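PDB 1WU4: reducing end xylose-releasing exo-oligoxylanase from Bacillus halodurans, which hydrolyses xylooligosaccharides of three or more units, releasing xylose from the reducing end with inversion of anomeric configuration. Local coordinates for residues P201-L206 / L273-F278; A328-L332 / F367-L372. The protein carries 1 engineered substitution. All coordinates share one frame; numbering follows the deposited sequence.

Interaction 1 (P201-L206 / L273-F278); sequences PHFYEL and LDAEWF
His202 reaches across from helix 201-210 and fits as a knob among Leu273, Asp274, Trp277 and Phe278 of helix 265-278. Both are helices of the (alpha/alpha)6 barrel of glycoside hydrolase family 8. The two segments run at 36° to each other, with axes 9.6 Å apart. His202 carries its ring between the backbone N and the carbonyl carbon (chi1 46°), which lays one face over the backbone of Asp274. The opposite face is met by its own neighbour Phe203. The imidazole edge points at the face of Trp277 in an offset edge-to-face pair, centroids 5.6 Å apart and planes at 70°. His202 CD2 also touches Leu273 CD2, at 3.8 Å. His202 ND1 is buried without a polar partner in the model. The carboxylate of Asp274 lies by His202 CB and Pro201 CG; its OD1 forms a salt bridge with Arg227, as does Glu205 OE2. Arg227, from helix 216-233, thus bonds a carboxylate from each segment. Phe278 and Glu205 run past each other in opposite directions. The Phe278 ring edge meets Leu206 CD2 at CZ, while Glu205 CB makes a CH-pi contact over one face, 3.8 Å from the ring centroid.

Interaction 2 (A328-L332 / F367-L372); sequences AMGSL and FAMLAL
The backbones of 328-332 and 367-372 come closest at Met329 and Ala368, whose CA atoms are 5.1 Å apart. The side chain of Met329 runs across helix 358-372. Its CG stands anti to the backbone N (chi1 -176°) and the chain stays extended beyond it, so that the sulfur and methyl are carried past the small side chains of Ala368 and Ala371. Met329 SD rests on the backbone of Ala368, 3.6 Å from its CA. Met329 CE touches Ala371 CB at 3.9 Å. Nearer the root, Met329 CB meets Ala368 CB at 4.0 Å. The contact joins the C-terminal parts of helices 320-329 and 358-372 in the (alpha/alpha)6 barrel of this family 8 glycosidase. Further on, a short 3-10 segment brings Leu332 to the same helix. Leu332 CD1 packs on Ala371 CB at 3.8 Å. Ala371 CB is thus touched by both Met329 and Leu332. With an alanine in place of Met329, CG, SD and CE are gone, and the backbone of Ala368 and one flank of Ala371 CB would probably lose their cover. Leu372 packs on Ala328. Both its methyls face that residue: CD1 meets Ala328 CB, and CD2 lies 3.6 Å from Ala328 O. Helix 340-348 adds Phe347, which touches Ala328, Ala368 and Leu372. Leu332 and Leu372 cross at a slant, Leu332 CG being 4.1 Å from Leu372 CD2.

How the interactions relate
Interactions 1 and 2 are both buried, and each joins its own pair of barrel helices. They follow one another along the chain, with centres about 14 Å apart. Segment 273-278 is where they meet: Leu273 CB packs on Met329 CE at 3.9 Å, and Ala275 CB on Leu332 O. Leu273 is shared: it also touches the His202 ring. The backbones approach equally closely in both; the side-chain chemistry differs. Interaction 1 is built on aromatic rings and has a partly exposed, charged margin. In interaction 2 the side-chain pairs are aliphatic or involve the Met329 sulfur. The side chains of Phe203 and Phe367 lie about 11 and 8 Å from that of Glu70, the probable proton donor.

Interaction 1 (P201-L206 / L273-F278)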
ATOM      1  N   PRO A 201       1.612   5.247  -8.613  1.00  8.24           N
ATOM      2  CA  PRO A 201       1.264   5.630  -9.984  1.00  8.88           C
ATOM      3  C   PRO A 201       0.301   4.665 -10.655  1.00  8.04           C
ATOM      4  O   PRO A 201      -0.545   5.081 -11.451  1.00  9.49           O
ATOM      5  CB  PRO A 201       2.624   5.709 -10.684  1.00  9.99           C
ATOM      6  CG  PRO A 201       3.487   4.776  -9.893  1.00 10.27           C
ATOM      7  CD  PRO A 201       3.062   5.036  -8.470  1.00 10.16           C
ATOM      8  N   HIS A 202       0.427   3.381 -10.329  1.00  9.16           N
ATOM      9  CA  HIS A 202      -0.451   2.371 -10.902  1.00  8.86           C
ATOM     10  C   HIS A 202      -1.895   2.555 -10.433  1.00 10.99           C
ATOM     11  O   HIS A 202      -2.832   2.241 -11.165  1.00 10.83           O
ATOM     12  CB  HIS A 202       0.072   0.956 -10.591  1.00  9.24           C
ATOM     13  CG  HIS A 202       0.485   0.750  -9.167  1.00 10.11           C
ATOM     14  ND1 HIS A 202       1.384   1.573  -8.523  1.00 10.55           N
ATOM     15  CD2 HIS A 202       0.149  -0.212  -8.272  1.00  8.79           C
ATOM     16  CE1 HIS A 202       1.584   1.128  -7.294  1.00 10.73           C
ATOM     17  NE2 HIS A 202       0.849   0.046  -7.117  1.00 10.25           N
ATOM     18  N   PHE A 203      -2.078   3.071  -9.221  1.00  9.41           N
ATOM     19  CA  PHE A 203      -3.422   3.336  -8.710  1.00 10.08           C
ATOM     20  C   PHE A 203      -3.982   4.549  -9.455  1.00  8.74           C
ATOM     21  O   PHE A 203      -5.138   4.552  -9.882  1.00  8.85           O
ATOM     22  CB  PHE A 203      -3.384   3.660  -7.211  1.00  9.90           C
ATOM     23  CG  PHE A 203      -3.349   2.452  -6.307  1.00  9.10           C
ATOM     24  CD1 PHE A 203      -2.557   1.345  -6.608  1.00 10.30           C
ATOM     25  CD2 PHE A 203      -4.083   2.442  -5.123  1.00  9.11           C
ATOM     26  CE1 PHE A 203      -2.495   0.248  -5.743  1.00  8.93           C
ATOM     27  CE2 PHE A 203      -4.026   1.354  -4.252  1.00  9.47           C
ATOM     28  CZ  PHE A 203      -3.233   0.256  -4.561  1.00  9.18           C
ATOM     29  N   TYR A 204      -3.154   5.577  -9.624  1.00  8.89           N
ATOM     30  CA  TYR A 204      -3.598   6.797 -10.295  1.00  7.72           C
ATOM     31  C   TYR A 204      -3.967   6.551 -11.757  1.00  9.55           C
ATOM     32  O   TYR A 204      -4.857   7.210 -12.289  1.00  9.63           O
ATOM     33  CB  TYR A 204      -2.530   7.894 -10.179  1.00  9.79           C
ATOM     34  CG  TYR A 204      -1.958   8.051  -8.783  1.00  7.53           C
ATOM     35  CD1 TYR A 204      -2.695   7.681  -7.652  1.00  7.13           C
ATOM     36  CD2 TYR A 204      -0.655   8.503  -8.594  1.00  8.37           C
ATOM     37  CE1 TYR A 204      -2.140   7.741  -6.377  1.00  9.65           C
ATOM     38  CE2 TYR A 204      -0.091   8.571  -7.322  1.00  8.00           C
ATOM     39  CZ  TYR A 204      -0.838   8.180  -6.218  1.00  7.33           C
ATOM     40  OH  TYR A 204      -0.257   8.173  -4.971  1.00  9.25           O
ATOM     41  N   GLU A 205      -3.287   5.610 -12.404  1.00  9.83           N
ATOM     42  CA  GLU A 205      -3.602   5.281 -13.793  1.00  9.71           C
ATOM     43  C   GLU A 205      -5.054   4.815 -13.850  1.00 10.94           C
ATOM     44  O   GLU A 205      -5.807   5.168 -14.757  1.00  9.88           O
ATOM     45  CB  GLU A 205      -2.694   4.153 -14.293  1.00 14.94           C
ATOM     46  CG  GLU A 205      -1.226   4.515 -14.353  1.00 19.23           C
ATOM     47  CD  GLU A 205      -0.853   5.231 -15.633  1.00 26.99           C
ATOM     48  OE1 GLU A 205      -1.616   6.118 -16.073  1.00 26.83           O
ATOM     49  OE2 GLU A 205       0.215   4.908 -16.192  1.00 26.32           O
ATOM     50  N   LEU A 206      -5.446   4.010 -12.870  1.00  9.44           N
ATOM     51  CA  LEU A 206      -6.810   3.511 -12.828  1.00  9.13           C
ATOM     52  C   LEU A 206      -7.776   4.631 -12.448  1.00  8.65           C
ATOM     53  O   LEU A 206      -8.890   4.694 -12.968  1.00  8.91           O
ATOM     54  CB  LEU A 206      -6.906   2.328 -11.861  1.00  9.50           C
ATOM     55  CG  LEU A 206      -6.061   1.129 -12.316  1.00  9.57           C
ATOM     56  CD1 LEU A 206      -6.055   0.055 -11.242  1.00 10.78           C
ATOM     57  CD2 LEU A 206      -6.607   0.578 -13.630  1.00 10.24           C
ATOM     58  N   LEU A 273       4.589  -3.892  -8.162  1.00  9.99           N
ATOM     59  CA  LEU A 273       3.209  -4.006  -8.617  1.00  8.78           C
ATOM     60  C   LEU A 273       2.934  -3.129  -9.836  1.00  9.34           C
ATOM     61  O   LEU A 273       2.214  -3.539 -10.747  1.00  9.27           O
ATOM     62  CB  LEU A 273       2.234  -3.664  -7.483  1.00  9.73           C
ATOM     63  CG  LEU A 273       0.773  -4.006  -7.792  1.00  9.31           C
ATOM     64  CD1 LEU A 273       0.636  -5.501  -8.080  1.00 11.49           C
ATOM     65  CD2 LEU A 273      -0.104  -3.617  -6.614  1.00 10.58           C
ATOM     66  N   ASP A 274       3.502  -1.926  -9.859  1.00 10.05           N
ATOM     67  CA  ASP A 274       3.310  -1.036 -11.003  1.00  9.90           C
ATOM     68  C   ASP A 274       3.908  -1.681 -12.256  1.00 10.61           C
ATOM     69  O   ASP A 274       3.327  -1.602 -13.339  1.00 11.01           O
ATOM     70  CB  ASP A 274       3.962   0.330 -10.733  1.00  9.93           C
ATOM     71  CG  ASP A 274       3.788   1.311 -11.889  1.00 13.83           C
ATOM     72  OD1 ASP A 274       2.711   1.327 -12.513  1.00 13.05           O
ATOM     73  OD2 ASP A 274       4.729   2.084 -12.163  1.00 22.97           O
ATOM     74  N   ALA A 275       5.056  -2.336 -12.106  1.00 10.64           N
ATOM     75  CA  ALA A 275       5.700  -2.990 -13.241  1.00 11.65           C
ATOM     76  C   ALA A 275       4.818  -4.111 -13.774  1.00 12.21           C
ATOM     77  O   ALA A 275       4.667  -4.271 -14.985  1.00 13.27           O
ATOM     78  CB  ALA A 275       7.056  -3.549 -12.829  1.00 12.42           C
ATOM     79  N   GLU A 276       4.228  -4.883 -12.869  1.00 10.39           N
ATOM     80  CA  GLU A 276       3.364  -5.986 -13.272  1.00 11.87           C
ATOM     81  C   GLU A 276       2.091  -5.504 -13.954  1.00 12.16           C
ATOM     82  O   GLU A 276       1.694  -6.033 -14.992  1.00 13.22           O
ATOM     83  CB  GLU A 276       2.996  -6.846 -12.061  1.00 10.86           C
ATOM     84  CG  GLU A 276       2.072  -8.022 -12.375  1.00 15.37           C
ATOM     85  CD  GLU A 276       2.567  -8.881 -13.528  1.00 15.35           C
ATOM     86  OE1 GLU A 276       3.797  -8.977 -13.721  1.00 16.77           O
ATOM     87  OE2 GLU A 276       1.722  -9.476 -14.231  1.00 15.99           O
ATOM     88  N   TRP A 277       1.450  -4.496 -13.369  1.00  9.62           N
ATOM     89  CA  TRP A 277       0.211  -3.964 -13.923  1.00 10.90           C
ATOM     90  C   TRP A 277       0.371  -3.138 -15.196  1.00 11.27           C
ATOM     91  O   TRP A 277      -0.347  -3.352 -16.174  1.00 11.33           O
ATOM     92  CB  TRP A 277      -0.508  -3.104 -12.880  1.00 10.18           C
ATOM     93  CG  TRP A 277      -1.222  -3.872 -11.803  1.00  9.82           C
ATOM     94  CD1 TRP A 277      -1.206  -5.226 -11.594  1.00  8.93           C
ATOM     95  CD2 TRP A 277      -2.057  -3.318 -10.780  1.00  8.98           C
ATOM     96  NE1 TRP A 277      -1.983  -5.544 -10.500  1.00 10.44           N
ATOM     97  CE2 TRP A 277      -2.514  -4.391  -9.984  1.00  9.74           C
ATOM     98  CE3 TRP A 277      -2.463  -2.014 -10.459  1.00  8.24           C
ATOM     99  CZ2 TRP A 277      -3.358  -4.199  -8.882  1.00 11.05           C
ATOM    100  CZ3 TRP A 277      -3.305  -1.825  -9.362  1.00  9.97           C
ATOM    101  CH2 TRP A 277      -3.740  -2.913  -8.588  1.00 12.08           C
ATOM    102  N   PHE A 278       1.307  -2.196 -15.192  1.00 10.63           N
ATOM    103  CA  PHE A 278       1.470  -1.330 -16.350  1.00 12.15           C
ATOM    104  C   PHE A 278       2.727  -1.484 -17.190  1.00 12.91           C
ATOM    105  O   PHE A 278       2.964  -0.694 -18.106  1.00 14.36           O
ATOM    106  CB  PHE A 278       1.275   0.118 -15.903  1.00 12.51           C
ATOM    107  CG  PHE A 278      -0.147   0.430 -15.551  1.00 10.77           C
ATOM    108  CD1 PHE A 278      -1.078   0.689 -16.552  1.00 11.49           C
ATOM    109  CD2 PHE A 278      -0.581   0.371 -14.230  1.00 11.80           C
ATOM    110  CE1 PHE A 278      -2.421   0.877 -16.245  1.00 12.46           C
ATOM    111  CE2 PHE A 278      -1.924   0.558 -13.913  1.00 11.45           C
ATOM    112  CZ  PHE A 278      -2.847   0.811 -14.920  1.00 12.96           C
TER

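Interaction 2 (A328-L332 / F367-L372)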
ATOM      1  N   ALA A 328      11.048  -8.887  -1.949  1.00  8.62           N
ATOM      2  CA  ALA A 328      10.672 -10.008  -2.802  1.00  8.57           C
ATOM      3  C   ALA A 328       9.615  -9.565  -3.815  1.00  8.99           C
ATOM      4  O   ALA A 328       9.690  -9.912  -4.991  1.00  9.48           O
ATOM      5  CB  ALA A 328      10.145 -11.161  -1.953  1.00  9.60           C
ATOM      6  N   MET A 329       8.626  -8.802  -3.354  1.00  8.65           N
ATOM      7  CA  MET A 329       7.575  -8.311  -4.242  1.00  8.97           C
ATOM      8  C   MET A 329       8.203  -7.431  -5.325  1.00  7.83           C
ATOM      9  O   MET A 329       7.720  -7.377  -6.458  1.00  9.31           O
ATOM     10  CB  MET A 329       6.531  -7.522  -3.441  1.00  9.59           C
ATOM     11  CG  MET A 329       5.339  -7.031  -4.255  1.00  7.26           C
ATOM     12  SD  MET A 329       3.945  -6.704  -3.166  1.00  8.67           S
ATOM     13  CE  MET A 329       2.980  -5.573  -4.179  1.00 10.44           C
ATOM     14  N   GLY A 330       9.286  -6.750  -4.964  1.00  9.25           N
ATOM     15  CA  GLY A 330       9.975  -5.898  -5.915  1.00  9.36           C
ATOM     16  C   GLY A 330      10.496  -6.665  -7.115  1.00  9.76           C
ATOM     17  O   GLY A 330      10.684  -6.089  -8.185  1.00  9.88           O
ATOM     18  N   SER A 331      10.729  -7.962  -6.944  1.00  9.17           N
ATOM     19  CA  SER A 331      11.236  -8.794  -8.032  1.00  8.84           C
ATOM     20  C   SER A 331      10.343  -8.774  -9.272  1.00 10.09           C
ATOM     21  O   SER A 331      10.796  -9.093 -10.369  1.00 10.35           O
ATOM     22  CB  SER A 331      11.423 -10.236  -7.557  1.00  9.19           C
ATOM     23  OG  SER A 331      12.441 -10.320  -6.575  1.00 11.49           O
ATOM     24  N   LEU A 332       9.078  -8.398  -9.112  1.00 10.16           N
ATOM     25  CA  LEU A 332       8.173  -8.338 -10.256  1.00  9.96           C
ATOM     26  C   LEU A 332       8.637  -7.274 -11.253  1.00 10.40           C
ATOM     27  O   LEU A 332       8.238  -7.290 -12.417  1.00 11.94           O
ATOM     28  CB  LEU A 332       6.742  -8.035  -9.795  1.00 11.38           C
ATOM     29  CG  LEU A 332       6.010  -9.180  -9.090  1.00 11.58           C
ATOM     30  CD1 LEU A 332       4.760  -8.645  -8.411  1.00 12.30           C
ATOM     31  CD2 LEU A 332       5.654 -10.266 -10.094  1.00 13.83           C
ATOM     32  N   PHE A 367       0.303  -9.032   0.921  1.00  8.79           N
ATOM     33  CA  PHE A 367       0.320  -8.353  -0.371  1.00  9.22           C
ATOM     34  C   PHE A 367       1.357  -9.001  -1.291  1.00  9.03           C
ATOM     35  O   PHE A 367       1.092  -9.230  -2.470  1.00  9.03           O
ATOM     36  CB  PHE A 367       0.633  -6.860  -0.217  1.00  9.22           C
ATOM     37  CG  PHE A 367      -0.546  -6.027   0.213  1.00 11.05           C
ATOM     38  CD1 PHE A 367      -1.806  -6.224  -0.346  1.00 11.05           C
ATOM     39  CD2 PHE A 367      -0.382  -5.013   1.148  1.00 13.35           C
ATOM     40  CE1 PHE A 367      -2.887  -5.420   0.020  1.00 11.46           C
ATOM     41  CE2 PHE A 367      -1.453  -4.203   1.520  1.00 13.61           C
ATOM     42  CZ  PHE A 367      -2.707  -4.407   0.954  1.00 11.63           C
ATOM     43  N   ALA A 368       2.529  -9.307  -0.743  1.00  8.57           N
ATOM     44  CA  ALA A 368       3.587  -9.937  -1.528  1.00  7.70           C
ATOM     45  C   ALA A 368       3.190 -11.348  -1.964  1.00  8.98           C
ATOM     46  O   ALA A 368       3.514 -11.775  -3.074  1.00  8.74           O
ATOM     47  CB  ALA A 368       4.875  -9.975  -0.725  1.00  8.78           C
ATOM     48  N   MET A 369       2.483 -12.069  -1.098  1.00  8.51           N
ATOM     49  CA  MET A 369       2.048 -13.421  -1.431  1.00  8.56           C
ATOM     50  C   MET A 369       1.049 -13.355  -2.583  1.00  9.22           C
ATOM     51  O   MET A 369       1.078 -14.184  -3.493  1.00 10.25           O
ATOM     52  CB  MET A 369       1.393 -14.090  -0.220  1.00 11.34           C
ATOM     53  CG  MET A 369       1.421 -15.610  -0.272  1.00 24.05           C
ATOM     54  SD  MET A 369       3.114 -16.268  -0.240  1.00 14.00           S
ATOM     55  CE  MET A 369       3.323 -16.590   1.490  1.00 26.32           C
ATOM     56  N   LEU A 370       0.164 -12.365  -2.547  1.00  8.24           N
ATOM     57  CA  LEU A 370      -0.821 -12.209  -3.608  1.00  7.72           C
ATOM     58  C   LEU A 370      -0.145 -11.794  -4.915  1.00  8.55           C
ATOM     59  O   LEU A 370      -0.387 -12.392  -5.960  1.00 10.21           O
ATOM     60  CB  LEU A 370      -1.871 -11.162  -3.221  1.00 10.70           C
ATOM     61  CG  LEU A 370      -2.826 -11.529  -2.080  1.00 10.44           C
ATOM     62  CD1 LEU A 370      -3.681 -10.325  -1.724  1.00 12.55           C
ATOM     63  CD2 LEU A 370      -3.702 -12.707  -2.494  1.00 13.24           C
ATOM     64  N   ALA A 371       0.711 -10.779  -4.854  1.00  8.92           N
ATOM     65  CA  ALA A 371       1.382 -10.293  -6.056  1.00  8.03           C
ATOM     66  C   ALA A 371       2.319 -11.310  -6.706  1.00  9.06           C
ATOM     67  O   ALA A 371       2.298 -11.492  -7.926  1.00 10.14           O
ATOM     68  CB  ALA A 371       2.143  -9.004  -5.745  1.00 10.25           C
ATOM     69  N   LEU A 372       3.137 -11.975  -5.900  1.00  8.57           N
ATOM     70  CA  LEU A 372       4.080 -12.942  -6.448  1.00  8.67           C
ATOM     71  C   LEU A 372       3.430 -14.207  -6.998  1.00  9.35           C
ATOM     72  O   LEU A 372       4.057 -14.944  -7.756  1.00 11.60           O
ATOM     73  CB  LEU A 372       5.131 -13.301  -5.398  1.00  9.93           C
ATOM     74  CG  LEU A 372       6.104 -12.161  -5.075  1.00  7.96           C
ATOM     75  CD1 LEU A 372       6.879 -12.487  -3.812  1.00 10.98           C
ATOM     76  CD2 LEU A 372       7.054 -11.935  -6.248  1.00  8.87           C
TER